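Local coordinates for transcriptional regulator, GntR family (Ralstonia eutropha, PDB 3IHU), which probably acts as a DNA-binding transcriptional regulator of the GntR family, joining an N-terminal winged-helix type domain to an all-helical FCD domain, at residues Q116-S121 and T191-G196; V122-A127 and S138-H143; E86-L91 and A215-Q220. All coordinates share one frame; numbering follows the deposited sequence. Where two conformers were deposited one is given.

Interaction 1 (Q116-S121 and T191-G196)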
ATOM      1  N   GLN A 116       0.362   6.970 -20.140  1.00 23.64           N
ATOM      2  CA  GLN A 116       1.823   6.898 -20.243  1.00 23.48           C
ATOM      3  C   GLN A 116       2.473   6.669 -18.914  1.00 23.01           C
ATOM      4  O   GLN A 116       3.402   5.861 -18.801  1.00 22.92           O
ATOM      5  CB  GLN A 116       2.422   8.178 -20.850  1.00 24.36           C
ATOM      6  CG  GLN A 116       2.142   8.323 -22.333  1.00 25.56           C
ATOM      7  CD  GLN A 116       2.889   9.501 -22.974  1.00 27.83           C
ATOM      8  OE1 GLN A 116       3.650  10.224 -22.314  1.00 26.75           O
ATOM      9  NE2 GLN A 116       2.667   9.685 -24.264  1.00 25.44           N
ATOM     10  N   ALA A 117       2.008   7.390 -17.900  1.00 22.43           N
ATOM     11  CA  ALA A 117       2.428   7.140 -16.519  1.00 21.10           C
ATOM     12  C   ALA A 117       2.097   5.723 -16.087  1.00 19.63           C
ATOM     13  O   ALA A 117       2.915   5.060 -15.482  1.00 22.01           O
ATOM     14  CB  ALA A 117       1.782   8.161 -15.573  1.00 21.33           C
ATOM     15  N   LEU A 118       0.929   5.223 -16.417  1.00 19.42           N
ATOM     16  CA  LEU A 118       0.512   3.900 -15.939  1.00 18.90           C
ATOM     17  C   LEU A 118       1.378   2.820 -16.609  1.00 19.03           C
ATOM     18  O   LEU A 118       1.956   1.944 -15.952  1.00 19.53           O
ATOM     19  CB  LEU A 118      -1.013   3.662 -16.132  1.00 17.94           C
ATOM     20  CG  LEU A 118      -1.495   2.432 -15.389  1.00 15.88           C
ATOM     21  CD1 LEU A 118      -1.570   2.775 -13.852  1.00 16.93           C
ATOM     22  CD2 LEU A 118      -2.824   1.905 -15.973  1.00 16.42           C
ATOM     23  N   ARG A 119       1.537   2.931 -17.924  1.00 20.14           N
ATOM     24  CA  ARG A 119       2.406   2.020 -18.691  1.00 18.58           C
ATOM     25  C   ARG A 119       3.844   2.089 -18.208  1.00 18.80           C
ATOM     26  O   ARG A 119       4.504   1.056 -18.035  1.00 18.11           O
ATOM     27  CB  ARG A 119       2.266   2.295 -20.207  1.00 19.65           C
ATOM     28  CG  ARG A 119       0.841   1.917 -20.775  1.00 21.36           C
ATOM     29  CD  ARG A 119       0.770   1.981 -22.332  1.00 23.14           C
ATOM     30  NE  ARG A 119      -0.568   1.715 -22.869  1.00 22.88           N
ATOM     31  CZ  ARG A 119      -1.154   0.509 -22.915  1.00 27.42           C
ATOM     32  NH1 ARG A 119      -0.538  -0.604 -22.455  1.00 30.93           N
ATOM     33  NH2 ARG A 119      -2.365   0.392 -23.436  1.00 24.22           N
ATOM     34  N   ALA A 120       4.327   3.287 -17.913  1.00 18.16           N
ATOM     35  CA  ALA A 120       5.676   3.416 -17.394  1.00 18.49           C
ATOM     36  C   ALA A 120       5.814   2.741 -16.025  1.00 18.31           C
ATOM     37  O   ALA A 120       6.816   2.039 -15.770  1.00 16.94           O
ATOM     38  CB  ALA A 120       6.092   4.897 -17.315  1.00 18.50           C
ATOM     39  N   SER A 121       4.807   2.932 -15.146  1.00 18.56           N
ATOM     40  CA  SER A 121       4.878   2.378 -13.837  1.00 18.28           C
ATOM     41  C   SER A 121       4.933   0.878 -13.984  1.00 17.42           C
ATOM     42  O   SER A 121       5.674   0.220 -13.235  1.00 18.27           O
ATOM     43  CB  SER A 121       3.684   2.803 -12.943  1.00 18.66           C
ATOM     44  OG  SER A 121       2.476   2.184 -13.362  1.00 21.36           O
ATOM     45  N   THR A 191      -3.747  -3.712 -17.665  1.00 15.10           N
ATOM     46  CA  THR A 191      -4.376  -4.105 -18.914  1.00 15.77           C
ATOM     47  C   THR A 191      -5.921  -3.927 -18.873  1.00 16.15           C
ATOM     48  O   THR A 191      -6.506  -3.383 -19.816  1.00 16.16           O
ATOM     49  CB  THR A 191      -3.937  -5.503 -19.304  1.00 15.62           C
ATOM     50  OG1 THR A 191      -2.498  -5.488 -19.526  1.00 13.71           O
ATOM     51  CG2 THR A 191      -4.657  -5.975 -20.603  1.00 15.37           C
ATOM     52  N   ALA A 192      -6.559  -4.257 -17.743  1.00 15.71           N
ATOM     53  CA  ALA A 192      -8.016  -4.131 -17.628  1.00 15.43           C
ATOM     54  C   ALA A 192      -8.426  -2.641 -17.528  1.00 16.14           C
ATOM     55  O   ALA A 192      -9.388  -2.159 -18.173  1.00 16.00           O
ATOM     56  CB  ALA A 192      -8.538  -4.950 -16.424  1.00 16.52           C
ATOM     57  N   VAL A 193      -7.649  -1.880 -16.772  1.00 15.85           N
ATOM     58  CA  VAL A 193      -7.936  -0.471 -16.616  1.00 15.59           C
ATOM     59  C   VAL A 193      -7.854   0.239 -17.947  1.00 16.36           C
ATOM     60  O   VAL A 193      -8.782   0.977 -18.325  1.00 16.85           O
ATOM     61  CB  VAL A 193      -7.023   0.173 -15.578  1.00 14.01           C
ATOM     62  CG1 VAL A 193      -7.149   1.674 -15.652  1.00 15.13           C
ATOM     63  CG2 VAL A 193      -7.420  -0.377 -14.147  1.00 13.60           C
ATOM     64  N   LEU A 194      -6.741   0.001 -18.654  1.00 16.47           N
ATOM     65  CA  LEU A 194      -6.495   0.678 -19.919  1.00 17.35           C
ATOM     66  C   LEU A 194      -7.508   0.342 -20.983  1.00 16.99           C
ATOM     67  O   LEU A 194      -7.683   1.117 -21.857  1.00 16.97           O
ATOM     68  CB  LEU A 194      -5.078   0.392 -20.419  1.00 17.80           C
ATOM     69  CG  LEU A 194      -4.064   1.017 -19.489  1.00 18.77           C
ATOM     70  CD1 LEU A 194      -2.643   0.735 -19.970  1.00 20.70           C
ATOM     71  CD2 LEU A 194      -4.377   2.501 -19.399  1.00 21.69           C
ATOM     72  N   ALA A 195      -8.153  -0.812 -20.891  1.00 17.83           N
ATOM     73  CA  ALA A 195      -9.218  -1.212 -21.805  1.00 19.48           C
ATOM     74  C   ALA A 195     -10.573  -0.508 -21.501  1.00 21.00           C
ATOM     75  O   ALA A 195     -11.499  -0.585 -22.288  1.00 20.43           O
ATOM     76  CB  ALA A 195      -9.422  -2.752 -21.724  1.00 19.50           C
ATOM     77  N   GLY A 196     -10.676   0.131 -20.334  1.00 21.00           N
ATOM     78  CA  GLY A 196     -11.697   1.127 -20.089  1.00 20.58           C
ATOM     79  C   GLY A 196     -13.005   0.574 -19.607  1.00 21.12           C
ATOM     80  O   GLY A 196     -13.911   1.361 -19.344  1.00 20.46           O
TER
HETATM   81  O   HOH W   1      -1.620  -3.586 -21.582  1.00 18.27           O
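L118 and L194 mark the backbone register of two nearly antiparallel helix segments: their CA atoms lie 8.7 Å apart, the axes approach to 11.2 Å, and the N-to-C directions differ by 167°. At this spacing side chains must bridge the gap. L118 holds CG anti to its backbone N (chi1 -168°), and its CD2 methyl meets CG and CD2 of L194, the CD2-CD2 distance being 3.8 Å. The two leucines run alongside each other, pointing opposite ways. V193 CG1 adds a looser contact to L118 CD2 at 4.3 Å.

Nearer the solvent, R119 runs extended from CG to NE and lays its guanidinium across L194. The CD1 methyl of L194 sits over the centre of one guanidinium face, 3.3 Å from R119 CZ, so the group is met flat and not at its edge. R119 NH1 also donates to a water at 3.3 Å, and that water lies 2.9 Å from T191 OG1, giving a solvent bridge above the apolar pair. Within helix 112-130, S121 OG donates to L118 O at 2.7 Å.

L118 also packs on L148, and V193 on A102, A105 and A201, which tie the contact to three further helices. A single leucine pair, flanked by V193 and with R119 laid over L194, thus makes plain packing between helices 112-130 and 179-195 in the all-helical FCD domain.

Interaction 2 (V122-A127 and S138-H143)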
ATOM      1  N   VAL A 122       4.189   0.323 -14.941  1.00 17.27           N
ATOM      2  CA  VAL A 122       4.210  -1.146 -15.135  1.00 18.11           C
ATOM      3  C   VAL A 122       5.605  -1.626 -15.581  1.00 18.73           C
ATOM      4  O   VAL A 122       6.129  -2.617 -15.033  1.00 18.43           O
ATOM      5  CB  VAL A 122       3.076  -1.671 -16.078  1.00 18.46           C
ATOM      6  CG1 VAL A 122       3.169  -3.212 -16.344  1.00 17.67           C
ATOM      7  CG2 VAL A 122       1.755  -1.396 -15.433  1.00 18.20           C
ATOM      8  N   GLN A 123       6.231  -0.939 -16.544  1.00 18.65           N
ATOM      9  CA  GLN A 123       7.588  -1.274 -17.006  0.50 19.25           C
ATOM     10  C   GLN A 123       8.556  -1.336 -15.825  1.00 19.24           C
ATOM     11  O   GLN A 123       9.374  -2.262 -15.689  1.00 19.02           O
ATOM     12  CB  GLN A 123       8.069  -0.239 -18.052  0.50 19.30           C
ATOM     13  CG  GLN A 123       7.194  -0.223 -19.354  0.50 19.51           C
ATOM     14  CD  GLN A 123       7.325   1.059 -20.177  0.50 19.55           C
ATOM     15  OE1 GLN A 123       6.328   1.630 -20.632  0.50 18.04           O
ATOM     16  NE2 GLN A 123       8.555   1.498 -20.391  0.50 18.78           N
ATOM     17  N   ALA A 124       8.455  -0.330 -14.955  1.00 19.30           N
ATOM     18  CA  ALA A 124       9.322  -0.268 -13.754  1.00 19.68           C
ATOM     19  C   ALA A 124       9.081  -1.434 -12.759  1.00 19.12           C
ATOM     20  O   ALA A 124      10.013  -1.894 -12.080  1.00 17.07           O
ATOM     21  CB  ALA A 124       9.139   1.085 -13.012  1.00 20.69           C
ATOM     22  N   LEU A 125       7.825  -1.861 -12.600  1.00 17.87           N
ATOM     23  CA  LEU A 125       7.557  -3.052 -11.808  1.00 17.79           C
ATOM     24  C   LEU A 125       8.251  -4.290 -12.408  1.00 18.27           C
ATOM     25  O   LEU A 125       8.891  -5.071 -11.666  1.00 19.32           O
ATOM     26  CB  LEU A 125       6.040  -3.324 -11.662  1.00 17.25           C
ATOM     27  CG  LEU A 125       5.351  -2.338 -10.734  1.00 15.09           C
ATOM     28  CD1 LEU A 125       3.851  -2.305 -11.036  1.00 12.75           C
ATOM     29  CD2 LEU A 125       5.689  -2.627  -9.242  1.00 14.00           C
ATOM     30  N   VAL A 126       8.126  -4.472 -13.725  1.00 18.38           N
ATOM     31  CA  VAL A 126       8.707  -5.630 -14.416  1.00 18.64           C
ATOM     32  C   VAL A 126      10.250  -5.660 -14.237  1.00 19.50           C
ATOM     33  O   VAL A 126      10.825  -6.692 -13.896  1.00 18.20           O
ATOM     34  CB  VAL A 126       8.368  -5.662 -15.930  1.00 17.97           C
ATOM     35  CG1 VAL A 126       9.201  -6.769 -16.644  1.00 18.65           C
ATOM     36  CG2 VAL A 126       6.863  -5.896 -16.163  1.00 19.26           C
ATOM     37  N   ALA A 127      10.882  -4.507 -14.439  1.00 20.28           N
ATOM     38  CA  ALA A 127      12.322  -4.359 -14.251  1.00 19.82           C
ATOM     39  C   ALA A 127      12.738  -4.598 -12.801  1.00 20.14           C
ATOM     40  O   ALA A 127      13.738  -5.264 -12.546  1.00 19.17           O
ATOM     41  CB  ALA A 127      12.781  -2.986 -14.723  1.00 20.32           C
ATOM     42  N   SER A 138       8.878  -1.799  -4.544  1.00 23.39           N
ATOM     43  CA  SER A 138       7.919  -1.129  -3.658  1.00 24.70           C
ATOM     44  C   SER A 138       7.628   0.273  -4.117  1.00 24.39           C
ATOM     45  O   SER A 138       6.477   0.712  -4.032  1.00 24.30           O
ATOM     46  CB  SER A 138       8.394  -1.054  -2.225  1.00 24.34           C
ATOM     47  OG  SER A 138       8.311  -2.305  -1.632  1.00 27.88           O
ATOM     48  N   ASN A 139       8.638   0.953  -4.626  1.00 24.40           N
ATOM     49  CA  ASN A 139       8.465   2.357  -5.042  1.00 24.66           C
ATOM     50  C   ASN A 139       7.659   2.393  -6.342  1.00 23.77           C
ATOM     51  O   ASN A 139       6.835   3.273  -6.533  1.00 22.82           O
ATOM     52  CB  ASN A 139       9.810   3.110  -5.257  1.00 25.59           C
ATOM     53  CG  ASN A 139      10.723   3.164  -3.990  1.00 28.32           C
ATOM     54  OD1 ASN A 139      10.279   3.069  -2.859  1.00 34.41           O
ATOM     55  ND2 ASN A 139      12.024   3.326  -4.224  1.00 34.51           N
ATOM     56  N   ALA A 140       7.929   1.469  -7.261  1.00 21.56           N
ATOM     57  CA  ALA A 140       7.163   1.453  -8.497  1.00 21.23           C
ATOM     58  C   ALA A 140       5.725   1.002  -8.158  1.00 19.85           C
ATOM     59  O   ALA A 140       4.797   1.469  -8.753  1.00 20.20           O
ATOM     60  CB  ALA A 140       7.796   0.522  -9.571  1.00 19.94           C
ATOM     61  N   ARG A 141       5.557   0.110  -7.187  1.00 20.36           N
ATOM     62  CA  ARG A 141       4.214  -0.261  -6.739  1.00 20.70           C
ATOM     63  C   ARG A 141       3.447   0.975  -6.267  1.00 20.92           C
ATOM     64  O   ARG A 141       2.314   1.242  -6.709  1.00 20.12           O
ATOM     65  CB  ARG A 141       4.235  -1.333  -5.660  1.00 21.31           C
ATOM     66  CG  ARG A 141       2.776  -1.823  -5.278  1.00 21.49           C
ATOM     67  CD  ARG A 141       2.701  -2.364  -3.863  1.00 26.31           C
ATOM     68  NE  ARG A 141       2.951  -1.336  -2.851  1.00 25.94           N
ATOM     69  CZ  ARG A 141       2.115  -0.343  -2.537  1.00 31.04           C
ATOM     70  NH1 ARG A 141       0.959  -0.148  -3.180  1.00 33.87           N
ATOM     71  NH2 ARG A 141       2.460   0.523  -1.602  1.00 30.06           N
ATOM     72  N   ARG A 142       4.060   1.743  -5.376  1.00 22.15           N
ATOM     73  CA  ARG A 142       3.410   2.945  -4.885  0.50 22.67           C
ATOM     74  C   ARG A 142       3.022   3.862  -6.069  1.00 22.77           C
ATOM     75  O   ARG A 142       1.880   4.345  -6.113  1.00 21.66           O
ATOM     76  CB  ARG A 142       4.271   3.651  -3.821  0.50 23.49           C
ATOM     77  CG  ARG A 142       3.469   4.432  -2.779  0.50 25.73           C
ATOM     78  CD  ARG A 142       4.278   4.826  -1.504  0.50 25.79           C
ATOM     79  NE  ARG A 142       4.609   3.689  -0.631  0.50 25.12           N
ATOM     80  CZ  ARG A 142       3.792   3.142   0.279  0.50 25.46           C
ATOM     81  NH1 ARG A 142       2.559   3.595   0.458  0.50 24.08           N
ATOM     82  NH2 ARG A 142       4.221   2.119   1.009  0.50 24.41           N
ATOM     83  N   HIS A 143       3.931   4.083  -7.027  1.00 20.91           N
ATOM     84  CA  HIS A 143       3.639   4.898  -8.183  1.00 20.73           C
ATOM     85  C   HIS A 143       2.464   4.396  -9.048  1.00 19.33           C
ATOM     86  O   HIS A 143       1.639   5.179  -9.540  1.00 18.33           O
ATOM     87  CB  HIS A 143       4.925   5.027  -9.054  1.00 22.08           C
ATOM     88  CG  HIS A 143       4.777   5.969 -10.188  1.00 25.85           C
ATOM     89  ND1 HIS A 143       4.297   7.255 -10.024  1.00 30.85           N
ATOM     90  CD2 HIS A 143       5.049   5.834 -11.513  1.00 28.68           C
ATOM     91  CE1 HIS A 143       4.270   7.863 -11.198  1.00 29.36           C
ATOM     92  NE2 HIS A 143       4.723   7.026 -12.114  1.00 27.97           N
TER
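A124 and L125 face A140 and R141 in an antiparallel helical hairpin of the FCD bundle, made by the consecutive helices 112-130 and 134-152. The axes of the two segments come within 8.6 Å at a signed crossing angle of -159°, and the CA atoms of L125 and A140 are only 5.6 Å apart. Such closeness depends on small side chains at the interface: the CB atoms of A124 and A140 meet methyl to methyl at 3.7 Å.

On helix 112-130, L125 contributes more than A124. Its CG is anti to the carbonyl carbon and beside the backbone N (chi1 -72°), which brings the branch round to the facing helix although the CB bond does not aim straight at it. CD2 lies against the A140-R141 backbone, with A140 CB 3.8 Å away. L125 also packs on F137 and F144 of the same facing helix and, beyond the hairpin, on L183 of helix 179-195.

R141 contributes mainly its backbone and the root of its side chain, CB being 4.1 Å from L125 CD2. With CG anti to the backbone N and the chain bent at chi3 (65°), the guanidinium turns away from helix 112-130. There NE forms a salt bridge with E30 of helix 17-31 and NH1 hydrogen-bonds H165 ND1, so the buried charge has partners on two other helices; Y145, four residues on in the same helix, adds a cation-pi contact. The salt bridge and the hydrogen bond probably limit rotation of the guanidinium. On the hairpin side, the nearest approach is between L125 CD2 and the backbone N of R141, 3.4 Å apart.

Interaction 3 (E86-L91 and A215-Q220)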
ATOM      1  N   GLU A  86      -7.798 -10.903  11.874  1.00 15.16           N
ATOM      2  CA  GLU A  86      -7.705  -9.481  11.659  1.00 16.47           C
ATOM      3  C   GLU A  86      -7.133  -9.229  10.241  1.00 16.24           C
ATOM      4  O   GLU A  86      -7.557  -8.319   9.559  1.00 14.96           O
ATOM      5  CB  GLU A  86      -6.855  -8.769  12.695  1.00 16.13           C
ATOM      6  CG  GLU A  86      -7.520  -8.605  14.082  1.00 20.15           C
ATOM      7  CD  GLU A  86      -6.527  -8.150  15.170  1.00 23.09           C
ATOM      8  OE1 GLU A  86      -5.294  -8.398  15.070  1.00 22.84           O
ATOM      9  OE2 GLU A  86      -6.991  -7.531  16.146  1.00 27.27           O
ATOM     10  N   THR A  87      -6.177 -10.059   9.831  1.00 15.60           N
ATOM     11  CA  THR A  87      -5.623  -9.977   8.481  1.00 14.88           C
ATOM     12  C   THR A  87      -6.692 -10.257   7.435  1.00 14.35           C
ATOM     13  O   THR A  87      -6.831  -9.537   6.441  1.00 15.11           O
ATOM     14  CB  THR A  87      -4.408 -10.963   8.357  1.00 14.78           C
ATOM     15  OG1 THR A  87      -3.394 -10.552   9.281  1.00 15.50           O
ATOM     16  CG2 THR A  87      -3.878 -10.971   6.960  1.00 15.14           C
ATOM     17  N   LEU A  88      -7.448 -11.317   7.629  1.00 14.96           N
ATOM     18  CA  LEU A  88      -8.490 -11.662   6.686  1.00 15.94           C
ATOM     19  C   LEU A  88      -9.540 -10.529   6.572  1.00 16.46           C
ATOM     20  O   LEU A  88     -10.061 -10.254   5.493  1.00 14.66           O
ATOM     21  CB  LEU A  88      -9.155 -12.959   7.070  1.00 15.22           C
ATOM     22  CG  LEU A  88      -8.259 -14.210   6.930  1.00 17.11           C
ATOM     23  CD1 LEU A  88      -8.963 -15.435   7.551  1.00 17.50           C
ATOM     24  CD2 LEU A  88      -7.889 -14.434   5.442  1.00 17.38           C
ATOM     25  N   ASP A  89      -9.826  -9.887   7.704  1.00 17.11           N
ATOM     26  CA  ASP A  89     -10.791  -8.768   7.732  1.00 16.68           C
ATOM     27  C   ASP A  89     -10.234  -7.562   6.979  1.00 16.51           C
ATOM     28  O   ASP A  89     -10.965  -6.930   6.218  1.00 15.99           O
ATOM     29  CB  ASP A  89     -11.212  -8.430   9.181  1.00 16.66           C
ATOM     30  CG  ASP A  89     -12.184  -9.449   9.790  1.00 18.16           C
ATOM     31  OD1 ASP A  89     -12.676 -10.389   9.107  1.00 22.31           O
ATOM     32  OD2 ASP A  89     -12.470  -9.303  11.002  1.00 20.44           O
ATOM     33  N   VAL A  90      -8.933  -7.247   7.148  1.00 15.99           N
ATOM     34  CA  VAL A  90      -8.305  -6.243   6.369  1.00 15.81           C
ATOM     35  C   VAL A  90      -8.351  -6.574   4.834  1.00 16.38           C
ATOM     36  O   VAL A  90      -8.613  -5.723   4.007  1.00 16.42           O
ATOM     37  CB  VAL A  90      -6.845  -6.009   6.816  1.00 16.69           C
ATOM     38  CG1 VAL A  90      -6.056  -5.233   5.750  1.00 14.64           C
ATOM     39  CG2 VAL A  90      -6.788  -5.349   8.204  1.00 14.61           C
ATOM     40  N   LEU A  91      -8.040  -7.796   4.459  1.00 16.51           N
ATOM     41  CA  LEU A  91      -8.056  -8.181   3.051  1.00 15.40           C
ATOM     42  C   LEU A  91      -9.469  -8.077   2.474  1.00 14.66           C
ATOM     43  O   LEU A  91      -9.651  -7.799   1.334  1.00 14.15           O
ATOM     44  CB  LEU A  91      -7.540  -9.599   2.914  1.00 15.42           C
ATOM     45  CG  LEU A  91      -6.056  -9.824   3.250  1.00 15.16           C
ATOM     46  CD1 LEU A  91      -5.807 -11.306   3.415  1.00 16.56           C
ATOM     47  CD2 LEU A  91      -5.173  -9.189   2.133  1.00 16.86           C
ATOM     48  N   ALA A 215      -2.575 -16.928  -0.939  1.00 18.98           N
ATOM     49  CA  ALA A 215      -1.208 -17.265  -0.576  1.00 19.18           C
ATOM     50  C   ALA A 215      -1.057 -17.353   0.945  1.00 20.25           C
ATOM     51  O   ALA A 215      -0.353 -18.230   1.471  1.00 19.82           O
ATOM     52  CB  ALA A 215      -0.200 -16.221  -1.159  1.00 18.09           C
ATOM     53  N   ILE A 216      -1.670 -16.413   1.658  1.00 21.13           N
ATOM     54  CA  ILE A 216      -1.548 -16.381   3.123  1.00 21.62           C
ATOM     55  C   ILE A 216      -2.207 -17.614   3.699  1.00 22.21           C
ATOM     56  O   ILE A 216      -1.617 -18.281   4.549  1.00 22.46           O
ATOM     57  CB  ILE A 216      -2.142 -15.078   3.736  1.00 20.91           C
ATOM     58  CG1 ILE A 216      -1.249 -13.903   3.369  1.00 20.13           C
ATOM     59  CG2 ILE A 216      -2.294 -15.206   5.249  1.00 21.39           C
ATOM     60  CD1 ILE A 216      -1.792 -12.527   3.588  1.00 18.52           C
ATOM     61  N   LEU A 217      -3.401 -17.948   3.218  1.00 23.91           N
ATOM     62  CA  LEU A 217      -4.114 -19.080   3.763  1.00 26.68           C
ATOM     63  C   LEU A 217      -3.375 -20.382   3.457  1.00 29.43           C
ATOM     64  O   LEU A 217      -3.353 -21.291   4.285  1.00 30.43           O
ATOM     65  CB  LEU A 217      -5.550 -19.149   3.252  1.00 26.64           C
ATOM     66  CG  LEU A 217      -6.516 -18.111   3.853  1.00 26.25           C
ATOM     67  CD1 LEU A 217      -7.921 -18.286   3.209  1.00 21.91           C
ATOM     68  CD2 LEU A 217      -6.568 -18.237   5.384  1.00 25.00           C
ATOM     69  N   ASP A 218      -2.755 -20.465   2.284  1.00 32.13           N
ATOM     70  CA  ASP A 218      -1.992 -21.669   1.889  1.00 34.04           C
ATOM     71  C   ASP A 218      -0.862 -22.015   2.835  1.00 35.58           C
ATOM     72  O   ASP A 218      -0.640 -23.173   3.116  1.00 35.88           O
ATOM     73  CB  ASP A 218      -1.458 -21.519   0.461  1.00 34.26           C
ATOM     74  CG  ASP A 218      -2.544 -21.745  -0.580  1.00 35.61           C
ATOM     75  OD1 ASP A 218      -3.695 -22.009  -0.190  1.00 39.08           O
ATOM     76  OD2 ASP A 218      -2.271 -21.646  -1.788  1.00 39.20           O
ATOM     77  N   ARG A 219      -0.167 -21.028   3.362  1.00 37.67           N
ATOM     78  CA  ARG A 219       0.867 -21.324   4.367  1.00 40.02           C
ATOM     79  C   ARG A 219       0.335 -22.029   5.630  1.00 41.66           C
ATOM     80  O   ARG A 219       0.997 -22.929   6.185  1.00 42.76           O
ATOM     81  CB  ARG A 219       1.584 -20.054   4.755  1.00 39.84           C
ATOM     82  CG  ARG A 219       2.350 -19.468   3.587  1.00 41.19           C
ATOM     83  CD  ARG A 219       2.644 -18.034   3.861  1.00 44.07           C
ATOM     84  NE  ARG A 219       3.350 -17.343   2.776  1.00 45.64           N
ATOM     85  CZ  ARG A 219       3.468 -16.015   2.700  1.00 46.11           C
ATOM     86  NH1 ARG A 219       2.912 -15.255   3.634  1.00 45.45           N
ATOM     87  NH2 ARG A 219       4.141 -15.443   1.695  1.00 45.53           N
ATOM     88  N   GLN A 220      -0.871 -21.653   6.060  1.00 42.99           N
ATOM     89  CA  GLN A 220      -1.482 -22.192   7.302  1.00 43.45           C
ATOM     90  C   GLN A 220      -1.613 -23.727   7.293  1.00 43.50           C
ATOM     91  O   GLN A 220      -1.433 -24.394   8.326  1.00 43.60           O
ATOM     92  CB  GLN A 220      -2.861 -21.548   7.546  1.00 43.72           C
ATOM     93  CG  GLN A 220      -2.920 -20.015   7.372  1.00 43.44           C
ATOM     94  CD  GLN A 220      -2.007 -19.245   8.322  1.00 44.24           C
ATOM     95  OE1 GLN A 220      -2.019 -19.499   9.519  1.00 46.72           O
ATOM     96  NE2 GLN A 220      -1.231 -18.279   7.794  1.00 42.06           N
TER
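I216 reaches from helix 198-219 toward T87 and L91, two residues one turn apart on helix 84-105. The segments run antiparallel, at 161° between N-to-C directions, with axes 11.9 Å apart at closest, so the meeting is between the ends of side chains. It is antiparallel helix packing through apolar methyls, between the first and last helices of the C-terminal helical bundle.

Followed outward, I216 has a CB that aims at the other helix but only carries the chain across. CG2 branches off at CB and stays 4.8 Å from T87 CG2, too far for close packing. CG1 is likewise a spacer. The chain is extended about the CB-CG1 bond (chi2 166°), which carries CD1 to the interface. There this one methyl meets two others, T87 CG2 at 4.3 Å and L91 CD1 at 4.2 Å. Since T87 CG2 and L91 CD1 are themselves 4.0 Å apart, the three carbons form a nearly equilateral triangle.

Beside it, L88 and L217 lie roughly perpendicular to each other and touch through their CD2 methyls at 4.0 Å. The polar end of T87 turns elsewhere: OG1 hydrogen-bonds S83 O one turn earlier. Q220 NE2 donates to I216 O at 3.3 Å, from above the carbonyl plane, while that oxygen lies close to the plane of the Q220 amide.

Helix 167-172 closes on this cluster through V169, which touches both T87 and I216, and L91 also packs on V209, V212 and R213 along helix 198-219. The contact thus joins the beginning of helix 84-105, soon after strand 77-79, to the last turns of helix 198-219.

Overall arrangement
Interactions 1 and 2 are neighbours on helix 112-130, their centres 13 Å apart, and they touch where S121 CB packs on H143 CD2. Interaction 3 lies farther along the bundle, with centres 28 Å from interaction 1 and 24 Å from interaction 2, and nearest atoms about 17 and 12 Å away. In sequence the contacts are nested: 86-91 with 215-220 encloses 116-121 with 191-196, which in turn encloses the hairpin of 122-127 with 138-143. Helices 84-105 and 112-130 are consecutive, as are 179-195 and 198-219. Nested antiparallel pairings, only the innermost between consecutive helices, close the chain into one helical bundle, whose first and last helices, 84-105 and 198-219, meet at interaction 3.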